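Local coordinates for phospholipase C-beta (PLC-beta) (Sepia officinalis, PDB 3QR0), which belongs to the phospholipase C-beta family, multidomain proteins that join PH, EF-hand, TIM-barrel and C2 modules, and carries a bound calcium ion, at residues A[676-681]-A[714-719]; A[68-73]-A[106-111]; A[249-254]-A[274-279]; A[439-444]-A[465-470]; A[659-664]-A[695-700]. One frame throughout, in Å; residues are numbered along the deposited sequence.

Contact 1: A[676-681]-A[714-719]; sequences YGLPTD and PDLAVV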
# COMPACT_ATOMS: atom_id res chain seq x y z
N TYR A 676 9.64 -10.28 8.52
CA TYR A 676 10.40 -9.10 8.96
C TYR A 676 9.79 -8.60 10.26
O TYR A 676 8.57 -8.44 10.36
CB TYR A 676 10.37 -7.98 7.91
CG TYR A 676 10.39 -8.48 6.49
CD1 TYR A 676 11.56 -8.98 5.93
CD2 TYR A 676 9.24 -8.48 5.72
CE1 TYR A 676 11.58 -9.46 4.62
CE2 TYR A 676 9.25 -8.96 4.42
CZ TYR A 676 10.42 -9.45 3.87
OH TYR A 676 10.43 -9.92 2.58
N GLY A 677 10.63 -8.36 11.24
CA GLY A 677 10.20 -7.85 12.54
C GLY A 677 11.43 -7.54 13.35
O GLY A 677 12.36 -6.93 12.84
N LEU A 678 11.46 -7.97 14.61
CA LEU A 678 12.69 -7.91 15.39
C LEU A 678 13.78 -8.70 14.66
O LEU A 678 13.47 -9.63 13.91
CB LEU A 678 12.49 -8.48 16.79
CG LEU A 678 11.64 -7.68 17.79
CD1 LEU A 678 11.76 -8.30 19.17
CD2 LEU A 678 12.04 -6.22 17.82
N PRO A 679 15.05 -8.33 14.86
CA PRO A 679 16.13 -9.08 14.23
C PRO A 679 16.03 -10.59 14.46
O PRO A 679 16.21 -11.36 13.52
CB PRO A 679 17.39 -8.51 14.90
CG PRO A 679 17.02 -7.13 15.26
CD PRO A 679 15.55 -7.16 15.60
N THR A 680 15.69 -11.00 15.68
CA THR A 680 15.55 -12.43 16.01
C THR A 680 14.39 -13.11 15.28
O THR A 680 14.36 -14.34 15.17
CB THR A 680 15.40 -12.64 17.54
OG1 THR A 680 15.67 -14.01 17.87
CG2 THR A 680 14.00 -12.25 18.02
N ASP A 681 13.42 -12.33 14.80
CA ASP A 681 12.26 -12.86 14.08
C ASP A 681 12.34 -12.64 12.56
O ASP A 681 11.42 -13.02 11.83
CB ASP A 681 10.98 -12.18 14.58
CG ASP A 681 10.67 -12.51 16.04
OD1 ASP A 681 11.08 -13.58 16.51
OD2 ASP A 681 10.01 -11.68 16.71
N PRO A 714 5.31 -10.88 17.83
CA PRO A 714 4.41 -10.91 16.68
C PRO A 714 3.89 -9.53 16.22
O PRO A 714 3.81 -9.29 15.02
CB PRO A 714 3.25 -11.77 17.18
CG PRO A 714 3.87 -12.68 18.17
CD PRO A 714 4.90 -11.84 18.86
N ASP A 715 3.57 -8.64 17.15
CA ASP A 715 2.97 -7.35 16.77
C ASP A 715 3.93 -6.39 16.07
O ASP A 715 3.48 -5.40 15.50
CB ASP A 715 2.30 -6.68 17.97
CG ASP A 715 1.01 -7.38 18.40
OD1 ASP A 715 0.46 -8.20 17.62
OD2 ASP A 715 0.54 -7.10 19.53
N LEU A 716 5.23 -6.67 16.10
CA LEU A 716 6.21 -5.91 15.31
C LEU A 716 6.54 -6.58 13.97
O LEU A 716 7.34 -6.05 13.19
CB LEU A 716 7.50 -5.70 16.12
CG LEU A 716 7.46 -4.70 17.28
CD1 LEU A 716 8.79 -4.71 18.01
CD2 LEU A 716 7.13 -3.29 16.79
N ALA A 717 5.92 -7.72 13.69
CA ALA A 717 6.32 -8.55 12.55
C ALA A 717 5.26 -8.63 11.46
O ALA A 717 4.06 -8.48 11.71
CB ALA A 717 6.66 -9.95 13.04
N VAL A 718 5.73 -8.88 10.24
CA VAL A 718 4.87 -9.22 9.13
C VAL A 718 5.40 -10.47 8.45
O VAL A 718 6.61 -10.73 8.46
CB VAL A 718 4.79 -8.07 8.11
CG1 VAL A 718 4.34 -6.79 8.79
CG2 VAL A 718 6.14 -7.85 7.40
N VAL A 719 4.48 -11.26 7.89
CA VAL A 719 4.84 -12.36 7.02
C VAL A 719 4.51 -11.93 5.60
O VAL A 719 3.55 -11.17 5.36
CB VAL A 719 4.11 -13.68 7.42
CG1 VAL A 719 2.59 -13.55 7.25
CG2 VAL A 719 4.65 -14.85 6.61

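Contact 2: A[68-73]-A[106-111]; sequences AYVRDI and VTICHG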
# COMPACT_ATOMS: atom_id res chain seq x y z
N ALA A 68 -8.24 -0.15 -10.74
CA ALA A 68 -7.19 -0.67 -9.87
C ALA A 68 -5.86 0.07 -10.02
O ALA A 68 -5.05 0.06 -9.10
CB ALA A 68 -7.00 -2.16 -10.12
N TYR A 69 -5.62 0.68 -11.18
CA TYR A 69 -4.37 1.39 -11.42
C TYR A 69 -4.55 2.90 -11.63
O TYR A 69 -3.60 3.60 -11.97
CB TYR A 69 -3.64 0.73 -12.59
CG TYR A 69 -3.59 -0.77 -12.42
CD1 TYR A 69 -2.94 -1.34 -11.33
CD2 TYR A 69 -4.22 -1.62 -13.32
CE1 TYR A 69 -2.91 -2.71 -11.14
CE2 TYR A 69 -4.20 -3.00 -13.14
CZ TYR A 69 -3.54 -3.54 -12.05
OH TYR A 69 -3.51 -4.90 -11.87
N VAL A 70 -5.76 3.40 -11.40
CA VAL A 70 -6.01 4.84 -11.46
C VAL A 70 -5.44 5.47 -10.19
O VAL A 70 -5.66 4.98 -9.08
CB VAL A 70 -7.51 5.17 -11.63
CG1 VAL A 70 -7.78 6.63 -11.29
CG2 VAL A 70 -7.95 4.85 -13.06
N ARG A 71 -4.67 6.54 -10.37
CA ARG A 71 -3.94 7.19 -9.28
C ARG A 71 -4.59 8.48 -8.83
O ARG A 71 -4.63 8.80 -7.65
CB ARG A 71 -2.50 7.46 -9.72
CG ARG A 71 -1.71 6.20 -10.05
CD ARG A 71 -1.47 5.35 -8.83
NE ARG A 71 -0.93 4.04 -9.15
CZ ARG A 71 -0.50 3.15 -8.26
NH1 ARG A 71 -0.53 3.43 -6.96
NH2 ARG A 71 -0.03 1.98 -8.66
N ASP A 72 -5.09 9.24 -9.79
CA ASP A 72 -5.79 10.46 -9.48
C ASP A 72 -6.71 10.85 -10.62
O ASP A 72 -6.51 10.42 -11.76
CB ASP A 72 -4.79 11.59 -9.20
CG ASP A 72 -5.34 12.65 -8.24
OD1 ASP A 72 -6.53 12.58 -7.85
OD2 ASP A 72 -4.56 13.56 -7.89
N ILE A 73 -7.73 11.62 -10.28
CA ILE A 73 -8.58 12.28 -11.26
C ILE A 73 -8.81 13.68 -10.72
O ILE A 73 -9.14 13.85 -9.54
CB ILE A 73 -9.89 11.50 -11.53
CG1 ILE A 73 -10.79 12.29 -12.50
CG2 ILE A 73 -10.62 11.16 -10.24
CD1 ILE A 73 -11.93 11.47 -13.08
N VAL A 106 -11.15 17.55 -17.17
CA VAL A 106 -10.89 16.46 -16.25
C VAL A 106 -9.63 15.74 -16.72
O VAL A 106 -9.51 15.40 -17.89
CB VAL A 106 -12.06 15.46 -16.21
CG1 VAL A 106 -11.70 14.23 -15.35
CG2 VAL A 106 -13.32 16.13 -15.68
N THR A 107 -8.70 15.51 -15.79
CA THR A 107 -7.44 14.84 -16.08
C THR A 107 -7.33 13.61 -15.20
O THR A 107 -7.53 13.69 -13.99
CB THR A 107 -6.24 15.76 -15.78
OG1 THR A 107 -6.34 16.95 -16.56
CG2 THR A 107 -4.93 15.07 -16.10
N ILE A 108 -7.02 12.47 -15.81
CA ILE A 108 -6.86 11.22 -15.08
C ILE A 108 -5.41 10.76 -15.25
O ILE A 108 -4.88 10.78 -16.35
CB ILE A 108 -7.81 10.13 -15.61
CG1 ILE A 108 -9.25 10.63 -15.67
CG2 ILE A 108 -7.72 8.87 -14.74
CD1 ILE A 108 -10.23 9.65 -16.32
N CYS A 109 -4.77 10.37 -14.15
CA CYS A 109 -3.49 9.67 -14.25
C CYS A 109 -3.59 8.27 -13.69
O CYS A 109 -4.24 8.03 -12.66
CB CYS A 109 -2.35 10.44 -13.59
SG CYS A 109 -2.55 10.83 -11.87
N HIS A 110 -2.94 7.35 -14.39
CA HIS A 110 -3.02 5.93 -14.10
C HIS A 110 -1.67 5.28 -14.36
O HIS A 110 -0.90 5.71 -15.23
CB HIS A 110 -4.11 5.26 -14.96
CG HIS A 110 -4.24 5.84 -16.34
ND1 HIS A 110 -3.63 5.29 -17.44
CD2 HIS A 110 -4.92 6.92 -16.79
CE1 HIS A 110 -3.92 6.00 -18.51
NE2 HIS A 110 -4.70 7.00 -18.14
N GLY A 111 -1.38 4.24 -13.59
CA GLY A 111 -0.17 3.49 -13.79
C GLY A 111 -0.11 2.29 -12.87
O GLY A 111 -0.57 2.35 -11.72

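Contact 3: A[249-254]-A[274-279]; sequences MFRDFL and AQCEAL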
# COMPACT_ATOMS: atom_id res chain seq x y z
N MET A 249 -19.85 -29.57 11.32
CA MET A 249 -18.48 -29.68 10.80
C MET A 249 -17.98 -28.35 10.25
O MET A 249 -16.81 -28.00 10.43
CB MET A 249 -18.39 -30.74 9.70
CG MET A 249 -18.50 -32.17 10.19
SD MET A 249 -18.66 -33.31 8.79
CE MET A 249 -19.12 -34.80 9.66
N PHE A 250 -18.85 -27.61 9.57
CA PHE A 250 -18.49 -26.32 9.02
C PHE A 250 -18.25 -25.31 10.14
O PHE A 250 -17.28 -24.55 10.11
CB PHE A 250 -19.56 -25.83 8.03
CG PHE A 250 -19.15 -24.64 7.20
CD1 PHE A 250 -17.94 -24.65 6.49
CD2 PHE A 250 -19.97 -23.52 7.10
CE1 PHE A 250 -17.56 -23.56 5.72
CE2 PHE A 250 -19.59 -22.43 6.32
CZ PHE A 250 -18.39 -22.44 5.64
N ARG A 251 -19.12 -25.31 11.14
CA ARG A 251 -18.99 -24.44 12.31
C ARG A 251 -17.63 -24.63 13.00
O ARG A 251 -16.93 -23.67 13.29
CB ARG A 251 -20.11 -24.73 13.30
CG ARG A 251 -20.15 -23.80 14.51
CD ARG A 251 -20.91 -24.44 15.63
NE ARG A 251 -20.20 -25.61 16.14
CZ ARG A 251 -20.72 -26.53 16.95
NH1 ARG A 251 -21.98 -26.44 17.38
NH2 ARG A 251 -19.97 -27.55 17.34
N ASP A 252 -17.27 -25.88 13.24
CA ASP A 252 -16.00 -26.20 13.88
C ASP A 252 -14.81 -25.82 12.99
O ASP A 252 -13.80 -25.35 13.50
CB ASP A 252 -15.95 -27.68 14.28
CG ASP A 252 -16.92 -28.00 15.42
OD1 ASP A 252 -17.13 -29.19 15.70
OD2 ASP A 252 -17.47 -27.06 16.03
N PHE A 253 -14.96 -26.00 11.68
CA PHE A 253 -13.94 -25.54 10.73
C PHE A 253 -13.73 -24.02 10.87
O PHE A 253 -12.60 -23.56 11.02
CB PHE A 253 -14.36 -25.90 9.30
CG PHE A 253 -13.54 -25.23 8.23
CD1 PHE A 253 -12.19 -25.50 8.09
CD2 PHE A 253 -14.14 -24.37 7.32
CE1 PHE A 253 -11.45 -24.89 7.10
CE2 PHE A 253 -13.40 -23.76 6.32
CZ PHE A 253 -12.05 -24.03 6.21
N LEU A 254 -14.82 -23.26 10.85
CA LEU A 254 -14.74 -21.81 10.97
C LEU A 254 -14.19 -21.36 12.33
O LEU A 254 -13.40 -20.41 12.40
CB LEU A 254 -16.11 -21.16 10.72
CG LEU A 254 -16.67 -21.30 9.30
CD1 LEU A 254 -18.09 -20.74 9.22
CD2 LEU A 254 -15.78 -20.62 8.31
N ALA A 274 -27.00 -21.89 13.53
CA ALA A 274 -27.98 -21.21 12.69
C ALA A 274 -27.31 -20.36 11.60
O ALA A 274 -27.77 -20.34 10.46
CB ALA A 274 -28.91 -20.34 13.55
N GLN A 275 -26.23 -19.66 11.96
CA GLN A 275 -25.47 -18.88 10.98
C GLN A 275 -24.82 -19.76 9.93
O GLN A 275 -24.83 -19.43 8.74
CB GLN A 275 -24.38 -18.06 11.67
CG GLN A 275 -24.90 -16.93 12.56
CD GLN A 275 -23.83 -16.37 13.48
OE1 GLN A 275 -22.69 -16.82 13.47
NE2 GLN A 275 -24.21 -15.38 14.28
N CYS A 276 -24.24 -20.88 10.36
CA CYS A 276 -23.56 -21.80 9.45
C CYS A 276 -24.52 -22.53 8.50
O CYS A 276 -24.21 -22.70 7.33
CB CYS A 276 -22.71 -22.80 10.23
SG CYS A 276 -21.25 -22.02 10.95
N GLU A 277 -25.68 -22.94 9.01
CA GLU A 277 -26.72 -23.50 8.16
C GLU A 277 -27.11 -22.49 7.08
O GLU A 277 -27.30 -22.85 5.92
CB GLU A 277 -27.96 -23.89 8.97
CG GLU A 277 -29.04 -24.59 8.16
CD GLU A 277 -30.26 -24.93 8.99
OE1 GLU A 277 -30.25 -25.97 9.67
OE2 GLU A 277 -31.23 -24.14 8.97
N ALA A 278 -27.21 -21.22 7.47
CA ALA A 278 -27.60 -20.14 6.56
C ALA A 278 -26.51 -19.86 5.53
O ALA A 278 -26.81 -19.68 4.35
CB ALA A 278 -27.93 -18.87 7.34
N LEU A 279 -25.26 -19.83 5.97
CA LEU A 279 -24.14 -19.66 5.04
C LEU A 279 -24.06 -20.82 4.04
O LEU A 279 -23.82 -20.60 2.84
CB LEU A 279 -22.81 -19.55 5.80
CG LEU A 279 -22.58 -18.27 6.61
CD1 LEU A 279 -21.29 -18.38 7.41
CD2 LEU A 279 -22.55 -17.04 5.72

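Contact 4: A[439-444]-A[465-470]; sequences LLLDKP and KILIKN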
# COMPACT_ATOMS: atom_id res chain seq x y z
N LEU A 439 -4.61 25.23 6.32
CA LEU A 439 -3.97 23.93 6.56
C LEU A 439 -2.67 24.05 7.36
O LEU A 439 -2.28 23.11 8.05
CB LEU A 439 -3.66 23.22 5.23
CG LEU A 439 -4.82 23.00 4.25
CD1 LEU A 439 -4.29 22.38 2.96
CD2 LEU A 439 -5.91 22.14 4.88
N LEU A 440 -1.99 25.18 7.24
CA LEU A 440 -0.70 25.37 7.89
C LEU A 440 -0.86 25.56 9.40
O LEU A 440 -1.57 26.46 9.84
CB LEU A 440 0.01 26.58 7.29
CG LEU A 440 1.45 26.83 7.74
CD1 LEU A 440 2.34 25.64 7.42
CD2 LEU A 440 1.97 28.10 7.06
N LEU A 441 -0.19 24.71 10.18
CA LEU A 441 -0.17 24.86 11.63
C LEU A 441 0.98 25.79 12.01
O LEU A 441 2.10 25.34 12.24
CB LEU A 441 -0.03 23.50 12.34
CG LEU A 441 -0.25 23.57 13.86
CD1 LEU A 441 -1.73 23.77 14.19
CD2 LEU A 441 0.29 22.33 14.55
N ASP A 442 0.68 27.08 12.06
CA ASP A 442 1.70 28.10 12.29
C ASP A 442 1.76 28.56 13.75
O ASP A 442 2.51 29.48 14.07
CB ASP A 442 1.46 29.31 11.36
CG ASP A 442 0.13 29.99 11.60
OD1 ASP A 442 -0.67 29.49 12.42
OD2 ASP A 442 -0.13 31.03 10.96
N LYS A 443 0.98 27.92 14.62
CA LYS A 443 0.89 28.26 16.04
C LYS A 443 0.58 27.02 16.89
O LYS A 443 -0.08 26.10 16.41
CB LYS A 443 -0.23 29.27 16.28
CG LYS A 443 0.15 30.73 16.10
CD LYS A 443 -0.95 31.66 16.61
CE LYS A 443 -1.31 31.37 18.08
NZ LYS A 443 -1.97 32.52 18.76
N PRO A 444 1.03 27.01 18.16
CA PRO A 444 0.62 25.93 19.07
C PRO A 444 -0.89 25.92 19.30
O PRO A 444 -1.52 26.97 19.25
CB PRO A 444 1.35 26.27 20.38
CG PRO A 444 2.46 27.16 19.99
CD PRO A 444 1.98 27.93 18.81
N LYS A 465 -3.98 19.28 9.03
CA LYS A 465 -2.94 20.27 9.30
C LYS A 465 -1.59 19.82 8.74
O LYS A 465 -1.26 18.63 8.74
CB LYS A 465 -2.81 20.54 10.80
CG LYS A 465 -4.07 21.10 11.46
CD LYS A 465 -4.37 22.51 10.98
CE LYS A 465 -5.68 23.04 11.55
NZ LYS A 465 -6.07 24.28 10.84
N ILE A 466 -0.84 20.80 8.24
CA ILE A 466 0.51 20.60 7.71
C ILE A 466 1.48 21.23 8.70
O ILE A 466 1.35 22.41 9.04
CB ILE A 466 0.67 21.27 6.33
CG1 ILE A 466 -0.19 20.53 5.29
CG2 ILE A 466 2.15 21.28 5.89
CD1 ILE A 466 -0.48 21.36 4.04
N LEU A 467 2.42 20.42 9.19
CA LEU A 467 3.43 20.89 10.13
C LEU A 467 4.76 21.06 9.42
O LEU A 467 5.12 20.27 8.54
CB LEU A 467 3.59 19.92 11.30
CG LEU A 467 2.45 19.96 12.32
CD1 LEU A 467 1.30 19.10 11.84
CD2 LEU A 467 2.93 19.49 13.70
N ILE A 468 5.49 22.11 9.81
CA ILE A 468 6.77 22.42 9.22
C ILE A 468 7.89 22.03 10.16
O ILE A 468 7.95 22.50 11.29
CB ILE A 468 6.93 23.93 8.92
CG1 ILE A 468 5.77 24.45 8.07
CG2 ILE A 468 8.27 24.19 8.21
CD1 ILE A 468 5.60 23.74 6.75
N LYS A 469 8.78 21.17 9.67
CA LYS A 469 10.00 20.79 10.37
C LYS A 469 11.16 21.56 9.75
O LYS A 469 11.57 21.29 8.61
CB LYS A 469 10.23 19.28 10.29
CG LYS A 469 11.60 18.80 10.77
CD LYS A 469 11.81 17.33 10.44
CE LYS A 469 13.29 16.95 10.44
NZ LYS A 469 14.09 17.70 9.42
N ASN A 470 11.68 22.53 10.49
CA ASN A 470 12.77 23.38 10.06
C ASN A 470 13.48 23.91 11.29
O ASN A 470 12.87 24.03 12.35
CB ASN A 470 12.23 24.55 9.22
CG ASN A 470 13.32 25.32 8.50
OD1 ASN A 470 13.63 25.05 7.34
ND2 ASN A 470 13.92 26.30 9.19
O HOH W 1 -3.82 25.81 11.23
O HOH W 2 4.37 23.74 11.90

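Contact 5: A[659-664]-A[695-700]; sequences AQFLSD and NGMDPY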
# COMPACT_ATOMS: atom_id res chain seq x y z
N ALA A 659 -1.42 -21.74 -6.82
CA ALA A 659 -1.66 -20.37 -7.27
C ALA A 659 -2.58 -20.38 -8.47
O ALA A 659 -2.67 -21.38 -9.18
CB ALA A 659 -0.35 -19.67 -7.60
N GLN A 660 -3.27 -19.26 -8.68
CA GLN A 660 -4.20 -19.11 -9.79
C GLN A 660 -3.90 -17.85 -10.58
O GLN A 660 -3.62 -16.80 -10.00
CB GLN A 660 -5.65 -19.05 -9.29
CG GLN A 660 -6.10 -20.29 -8.51
CD GLN A 660 -5.63 -20.29 -7.08
OE1 GLN A 660 -5.78 -19.29 -6.36
NE2 GLN A 660 -5.06 -21.41 -6.64
N PHE A 661 -3.97 -17.97 -11.90
CA PHE A 661 -3.93 -16.83 -12.81
C PHE A 661 -2.72 -15.94 -12.60
O PHE A 661 -2.84 -14.72 -12.52
CB PHE A 661 -5.21 -16.01 -12.69
CG PHE A 661 -6.45 -16.79 -12.94
CD1 PHE A 661 -6.73 -17.29 -14.21
CD2 PHE A 661 -7.36 -17.04 -11.92
CE1 PHE A 661 -7.88 -18.02 -14.45
CE2 PHE A 661 -8.51 -17.76 -12.15
CZ PHE A 661 -8.77 -18.25 -13.42
N LEU A 662 -1.55 -16.55 -12.49
CA LEU A 662 -0.31 -15.79 -12.33
C LEU A 662 0.04 -15.00 -13.58
O LEU A 662 0.67 -13.95 -13.49
CB LEU A 662 0.85 -16.71 -11.95
CG LEU A 662 0.78 -17.34 -10.57
CD1 LEU A 662 2.05 -18.14 -10.33
CD2 LEU A 662 0.58 -16.29 -9.47
N SER A 663 -0.35 -15.51 -14.75
CA SER A 663 0.06 -14.90 -16.01
C SER A 663 -0.84 -15.27 -17.19
O SER A 663 -1.52 -16.30 -17.17
CB SER A 663 1.50 -15.30 -16.33
OG SER A 663 1.90 -14.79 -17.58
N ASP A 664 -0.80 -14.43 -18.22
CA ASP A 664 -1.53 -14.70 -19.47
C ASP A 664 -0.74 -15.60 -20.43
O ASP A 664 -1.23 -15.93 -21.52
CB ASP A 664 -1.94 -13.38 -20.16
CG ASP A 664 -0.80 -12.36 -20.23
OD1 ASP A 664 0.38 -12.76 -20.30
OD2 ASP A 664 -1.10 -11.15 -20.21
N ASN A 695 3.13 -23.34 -16.48
CA ASN A 695 1.76 -23.21 -16.01
C ASN A 695 1.58 -21.87 -15.32
O ASN A 695 2.05 -21.68 -14.19
CB ASN A 695 1.40 -24.36 -15.06
CG ASN A 695 -0.10 -24.43 -14.75
OD1 ASN A 695 -0.86 -23.52 -15.08
ND2 ASN A 695 -0.51 -25.52 -14.09
N GLY A 696 0.94 -20.93 -16.01
CA GLY A 696 0.63 -19.63 -15.45
C GLY A 696 -0.81 -19.53 -14.95
O GLY A 696 -1.19 -18.50 -14.40
N MET A 697 -1.58 -20.60 -15.13
CA MET A 697 -3.03 -20.57 -14.86
C MET A 697 -3.39 -21.23 -13.53
O MET A 697 -4.16 -20.66 -12.75
CB MET A 697 -3.78 -21.25 -16.02
CG MET A 697 -5.31 -21.16 -15.93
SD MET A 697 -6.13 -21.67 -17.46
CE MET A 697 -5.91 -20.19 -18.46
N ASP A 698 -2.85 -22.41 -13.27
CA ASP A 698 -3.16 -23.12 -12.03
C ASP A 698 -2.03 -24.04 -11.53
O ASP A 698 -2.24 -25.23 -11.35
CB ASP A 698 -4.49 -23.90 -12.18
CG ASP A 698 -4.45 -24.95 -13.29
OD1 ASP A 698 -3.45 -25.05 -14.02
OD2 ASP A 698 -5.45 -25.68 -13.42
N PRO A 699 -0.84 -23.47 -11.29
CA PRO A 699 0.27 -24.28 -10.77
C PRO A 699 -0.05 -24.86 -9.40
O PRO A 699 -0.61 -24.17 -8.56
CB PRO A 699 1.43 -23.27 -10.68
CG PRO A 699 0.76 -21.93 -10.57
CD PRO A 699 -0.47 -22.05 -11.43
N TYR A 700 0.31 -26.13 -9.18
CA TYR A 700 0.03 -26.81 -7.92
C TYR A 700 1.33 -27.18 -7.22
O TYR A 700 1.95 -28.19 -7.53
CB TYR A 700 -0.85 -28.05 -8.19
CG TYR A 700 -1.26 -28.87 -6.98
CD1 TYR A 700 -1.63 -28.26 -5.78
CD2 TYR A 700 -1.33 -30.26 -7.05
CE1 TYR A 700 -2.02 -29.02 -4.68
CE2 TYR A 700 -1.72 -31.03 -5.95
CZ TYR A 700 -2.07 -30.39 -4.77
OH TYR A 700 -2.46 -31.13 -3.67

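Contact 1: A[676-681]-A[714-719]
Two strand ends meet antiparallel in a hydrogen-bonded pair, Y676 with V718, and the backbones close further to a CA–CA distance of 3.9 Å between G677 and A717. Both amides of the pair are used: Y676 N donates to V718 O, while V718 N reaches Y676 O at 2.9 Å, almost along the C=O axis. That same carbonyl also receives a CA-H...O contact from A717 CA, 3.1 Å from Y676 O. At G677 the chains run so close that a beta carbon would collide with A717 CB, so the absence of a side chain suits the approach. The pair joins strands 669-676 and 718-725 of one antiparallel sheet of the C2 domain, a beta-sandwich fold, just where strand 669-676 gives way to a loop. On one face of this sheet the Y676 ring turns its edge to V718, with CD2 3.6 Å from V718 CG2, a methyl lying near the ring plane. The ring's hydroxyl is bonded to E674 and R720, and helix 605-613 packs against the same two side chains through I605, V609 and V613. Beyond this bridge, L678 and L716 cross obliquely, L678 CD2 lying 3.6 Å from L716 CD1. The 3-10 turn 714-716, which ends at L716, leads into strand 718-725, while 679-681 carries the other chain on beyond L678.

Contact 2: A[68-73]-A[106-111]
A classic beta bulge interrupts the pairing of strands 70-75 and 105-110 at the edge of the antiparallel sheet of the PH domain. V70 faces H110 and I73 faces I108 as non-hydrogen-bonded pairs, but R71 and D72 both stand opposite C109. The carbonyl of C109 therefore takes two amides, R71 N at 2.8 Å and D72 N at 3.2 Å, the latter on a lone pair. C109 N answers to D72 O from above the carbonyl plane. On the face that carries D72 and C109, the sulfur SG of C109 lies 3.6 Å from D72 CB. On the other face, which carries V70, I73, I108 and H110, I73 and I108 lie side by side, pointing the same way, and I73 CG1 crosses V106 CG1 at 3.6 Å. Helix 127-141 packs here, S134 and F138 on I73 and A130 on V106. Past the bulge, G111 N bonds to Y69 O. The R71 chain, bent at chi2 (-67°), swings its guanidinium back so that NE and NH2 grip G111 O side-on, each at 3.1 Å, the oxygen lying in the guanidinium plane. NH2 also bonds to S754, and D72 has salt bridges with K406 and R74. With a cationic group gripping it twice, the carbonyl of G111 is probably polarised, and the strand end is held by a charged side chain as well as by its own backbone amide.

Contact 3: A[249-254]-A[274-279]
C276 points its sulfur into the angle between two helices of the EF-hand-like region, 247-257 and 273-288, whose segments here cross at 105° with axes 9.3 Å apart. SG sits 3.6 Å from R251 CA, almost on the backbone of the other helix, and at 3.8 Å it also meets R251 CB and L254 CD1. This reach follows from a chi1 of -72°, with SG anti to the C276 carbonyl carbon. The sulfur also makes an oblique sulfur-aromatic contact with F250, 5.4 Å from SG to the ring centroid. L279, one turn further along, brings its CB to the edge of that ring near the plane, 4.4 Å from F250 CE2. The ring is set by its own helix too, since L254 CD1 lies over one face, offset toward the rim. In the next shell, F305 of helix 299-307 meets F250 edge-to-face and touches L254, while Y271 packs on both L254 and C276. At the outer margin the R251 chain bends at chi3 and has a salt bridge from NH1 to D273. Its NE and NH2 both hold D252 OD2 side-on, with that oxygen in the guanidinium plane and NH2, 2.9 Å away, on its syn lone pair.

Contact 4: A[439-444]-A[465-470]
Side chains from the loop 439-444 approach strand 466-469 in two ways, obliquely and alongside. L441 and L467 lie side by side, pointing the same way, with L441 CD2 3.9 Å from L467 CG. L439 and I466 cross obliquely instead, and I466 CD1 comes to 3.9 Å from L439 CB. A second oblique crossing carries L440 CD1 to 3.7 Å from I468 CG1; L440 starts away from the strand, but CG is anti to the backbone N (chi1 -173°) and the branch returns. The backbones themselves form a single bridge, L440 with I466. I466 N donates to L439 O at 2.7 Å from above the carbonyl plane, and L441 N meets I466 O at 3.0 Å in a nearly straight bond of 176°. Water ties the margins: one molecule donates to L440 O and accepts from K465 NZ, which also bonds to E438 O, and another links L441 O with I468 N. The X region belongs to the TIM-barrel superfamily, and strand 466-469 runs parallel to 412-418, whose L414 packs on I466 and I468. The loop follows helix 422-436, from which N433 touches L440 and F436 touches I466.

Contact 5: A[659-664]-A[695-700]
The F661 ring meets M697 obliquely, CE1 lying 4.3 Å from M697 CG, and Y222 of helix 215-225 also packs on this phenyl group. The second flat group, the carboxamide of N695, works within its own loop. Its OD1 accepts from M697 N, in the plane of the amide, forming an Asx turn, and from D698 N, which comes from above that plane. ND2 returns a bond to D698 OD1 at 3.0 Å, so both ends of the amide are engaged and its rotation is fixed. The turn so shaped offers its carbonyls to the end of strand 650-660 in the C2 domain. F661 N bonds to M697 O at 2.8 Å with a nearly linear N-H, and A659 N to P699 O. G696 O accepts from S663 N at 3.1 Å on a lone pair, and L662 N adds a weak bond to it. G696 passes so near S663 CB that a beta carbon there would be tight. P699 completes the apolar part: its CG lies 3.9 Å from A659 CB, and L662 crosses it obliquely with CD1. F661, with positive phi (54°), turns the chain off the strand. Around the contact, Q660 packs on S762 and F764 of strand 761-771, L662 touches L750 of strand 746-751, and L225 of helix 215-225 lies against M697. D698 reaches R190 through a salt bridge, so the C2 loop is joined to the EF-hand region.

In the fold
From the N terminus, contact 2 comes first and closes the stretch between strands 70-75 and 105-110 of the PH domain. Contact 3 follows, pairing two helices of the EF-hand-like region across a 19-residue connection, and contact 4 then closes a loop onto strand 466-469 of the X region, next to strand 412-418. These three succeed one another without overlap. In the C2 domain the order changes: contacts 5 and 1 cross, since 659-664, 676-681, 695-700 and 714-719 alternate along the chain, although their nearest atoms are about 16 Å apart. Contact 5 lies about 15 Å (nearest atoms) from contact 3, whereas the centres of contacts 3 and 4 are about 53 Å apart.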